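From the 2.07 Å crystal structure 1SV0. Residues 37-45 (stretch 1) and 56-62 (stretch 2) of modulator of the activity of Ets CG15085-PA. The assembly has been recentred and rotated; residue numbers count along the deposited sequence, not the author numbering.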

# COMPACT_ATOMS: atom_id res chain seq x y z
N GLU C 37 13.72 10.17 5.23
CA GLU C 37 12.28 10.39 5.29
C GLU C 37 11.53 9.98 4.03
O GLU C 37 10.34 9.64 4.10
N LEU C 38 12.19 10.04 2.88
CA LEU C 38 11.52 9.66 1.64
C LEU C 38 10.95 8.24 1.74
O LEU C 38 9.75 8.03 1.56
N PRO C 39 11.80 7.24 2.02
CA PRO C 39 11.29 5.87 2.12
C PRO C 39 10.29 5.67 3.25
O PRO C 39 9.42 4.81 3.16
N GLN C 40 10.42 6.46 4.32
CA GLN C 40 9.48 6.33 5.43
C GLN C 40 8.06 6.70 5.01
O GLN C 40 7.10 6.33 5.68
N LYS C 41 7.92 7.42 3.90
CA LYS C 41 6.60 7.80 3.40
C LYS C 41 5.96 6.61 2.68
O LYS C 41 4.76 6.61 2.40
N PHE C 42 6.78 5.60 2.39
CA PHE C 42 6.32 4.41 1.68
C PHE C 42 6.66 3.11 2.40
O PHE C 42 7.47 2.32 1.91
N PRO C 43 6.07 2.88 3.58
CA PRO C 43 6.35 1.65 4.33
C PRO C 43 5.46 0.52 3.80
O PRO C 43 4.59 0.02 4.51
N MET C 44 5.69 0.11 2.55
CA MET C 44 4.88 -0.93 1.92
C MET C 44 5.64 -1.61 0.77
O MET C 44 6.70 -1.13 0.37
N ASN C 45 5.08 -2.69 0.23
CA ASN C 45 5.73 -3.42 -0.87
C ASN C 45 5.15 -3.06 -2.24
O ASN C 45 4.32 -2.16 -2.36
N MET C 56 -1.93 9.70 -4.54
CA MET C 56 -1.33 9.21 -3.31
C MET C 56 0.19 9.39 -3.31
O MET C 56 0.80 9.52 -2.26
N TYR C 57 0.79 9.42 -4.50
CA TYR C 57 2.22 9.63 -4.62
C TYR C 57 2.52 11.11 -4.34
O TYR C 57 3.39 11.44 -3.54
N LEU C 58 1.77 11.99 -5.01
CA LEU C 58 1.95 13.43 -4.85
C LEU C 58 1.74 13.87 -3.42
O LEU C 58 2.39 14.81 -2.94
N CYS C 59 0.83 13.19 -2.73
CA CYS C 59 0.52 13.51 -1.34
C CYS C 59 1.75 13.30 -0.46
O CYS C 59 2.01 14.05 0.48
N ARG C 60 2.52 12.27 -0.78
CA ARG C 60 3.71 11.93 -0.03
C ARG C 60 4.91 12.73 -0.53
O ARG C 60 5.71 13.23 0.25
N VAL C 61 5.03 12.85 -1.84
CA VAL C 61 6.14 13.58 -2.45
C VAL C 61 5.59 14.57 -3.47
O VAL C 61 5.50 14.25 -4.66
N PRO C 62 5.20 15.78 -3.03
CA PRO C 62 4.66 16.80 -3.93
C PRO C 62 5.66 17.24 -4.99
O PRO C 62 5.29 17.56 -6.12

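What does the helical start of stretch 2 offer to stretch 1? Met56 (m, t, p) points its CA-to-CB bond sideways and makes no side-chain contact across the gap. Tyr57, with chi1 at m, also leaves its backbone sideways, but the end of its side chain comes nearer, and its CD2 lies 4.1 Å from CE2 of Phe42, an oblique carbon-to-carbon contact between two aromatic rings. Leu58 (m, t) points away, and Cys59 (t) is out of reach.

How does Arg60 come to dominate the contact? Its CA-to-CB bond points toward stretch 1, and chi1 at m with chi2 at t carries the chain along the Phe42 ring. There CD sits over one face, 3.9 Å from the ring centroid, in a CH-pi contact; CE2 of Phe42 is 3.5 Å from that same CD. The guanidinium carbon is farther from the ring, so any cation-pi attraction is weak at most.

Where do the polar groups of Arg60 find partners? NE donates a hydrogen bond to the backbone O of Lys41, 3.0 Å away and near the guanidinium plane, tying the side chain to the other stretch's main chain. Lys41 (m, m, t, t) starts toward stretch 2, its CB 4.0 Å from CB of Arg60, yet its end leads away. Met44 (p, t, p) points in and places CE 3.7 Å from NH2 of Arg60. NH1 of Arg60 appears to donate a hydrogen bond back within its own stretch to the O of Met56, whose position is less certain.

What closes the packing after the helix? Val61, at t, sets CG2 at the edge of the Phe42 ring, 3.7 Å from its CE1. The same CG2 meets CD1 of Leu38 (t, p) at 3.8 Å. Phe42, chi1 at m, thus meets Tyr57, Arg60 and Val61, while Pro62 stays out of reach.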

# COMPACT_ATOMS: atom_id res chain seq x y z
CB GLU C 37 11.98 11.86 5.60
CG GLU C 37 12.75 12.41 6.78
CD GLU C 37 13.75 13.46 6.36
OE1 GLU C 37 13.31 14.53 5.87
OE2 GLU C 37 14.97 13.21 6.50
CB LEU C 38 12.48 9.74 0.44
CG LEU C 38 11.86 9.32 -0.90
CD1 LEU C 38 10.82 10.36 -1.33
CD2 LEU C 38 12.95 9.18 -1.97
CB PRO C 39 12.56 5.03 2.29
CG PRO C 39 13.53 5.99 2.91
CD PRO C 39 13.27 7.26 2.15
CB GLN C 40 9.93 7.22 6.60
CG GLN C 40 11.19 6.70 7.29
CD GLN C 40 11.64 7.57 8.44
OE1 GLN C 40 12.10 8.68 8.25
NE2 GLN C 40 11.49 7.05 9.66
CB LYS C 41 6.70 8.96 2.38
CG LYS C 41 7.35 10.24 2.90
CD LYS C 41 6.51 10.92 3.96
CE LYS C 41 7.17 12.22 4.42
NZ LYS C 41 6.40 12.88 5.51
CB PHE C 42 6.92 4.35 0.27
CG PHE C 42 6.60 5.54 -0.59
CD1 PHE C 42 7.32 6.72 -0.46
CD2 PHE C 42 5.60 5.48 -1.55
CE1 PHE C 42 7.05 7.82 -1.28
CE2 PHE C 42 5.32 6.56 -2.38
CZ PHE C 42 6.05 7.74 -2.24
CB PRO C 43 5.98 2.05 5.76
CG PRO C 43 4.78 2.92 5.54
CD PRO C 43 5.21 3.79 4.36
CB MET C 44 3.60 -0.30 1.36
CG MET C 44 3.90 0.83 0.37
SD MET C 44 2.46 1.77 -0.20
CE MET C 44 2.30 2.93 1.16
CB ASN C 45 5.64 -4.94 -0.64
CG ASN C 45 4.21 -5.48 -0.70
OD1 ASN C 45 3.28 -4.78 -1.09
ND2 ASN C 45 4.04 -6.74 -0.33
CB MET C 56 -1.73 7.75 -3.12
CG MET C 56 -3.25 7.60 -3.04
SD MET C 56 -3.85 5.93 -3.24
CE MET C 56 -3.41 5.24 -1.67
CB TYR C 57 2.71 9.31 -6.04
CG TYR C 57 2.93 7.84 -6.33
CD1 TYR C 57 1.89 7.03 -6.77
CD2 TYR C 57 4.20 7.28 -6.21
CE1 TYR C 57 2.10 5.69 -7.09
CE2 TYR C 57 4.43 5.94 -6.53
CZ TYR C 57 3.38 5.15 -6.97
OH TYR C 57 3.61 3.84 -7.31
CB LEU C 58 0.99 14.18 -5.76
CG LEU C 58 1.21 13.96 -7.26
CD1 LEU C 58 0.11 14.65 -8.04
CD2 LEU C 58 2.58 14.50 -7.65
CB CYS C 59 -0.62 12.62 -0.86
SG CYS C 59 -1.09 12.90 0.85
CB ARG C 60 3.97 10.42 -0.16
CG ARG C 60 2.67 9.59 -0.13
CD ARG C 60 2.90 8.12 -0.46
NE ARG C 60 2.48 7.25 0.64
CZ ARG C 60 1.21 7.00 0.95
NH1 ARG C 60 0.23 7.55 0.24
NH2 ARG C 60 0.92 6.22 1.98
CB VAL C 61 7.09 12.60 -3.17
CG1 VAL C 61 8.43 13.27 -3.44
CG2 VAL C 61 7.28 11.34 -2.33
CB PRO C 62 4.26 17.93 -2.98
CG PRO C 62 5.28 17.81 -1.89
CD PRO C 62 5.34 16.31 -1.66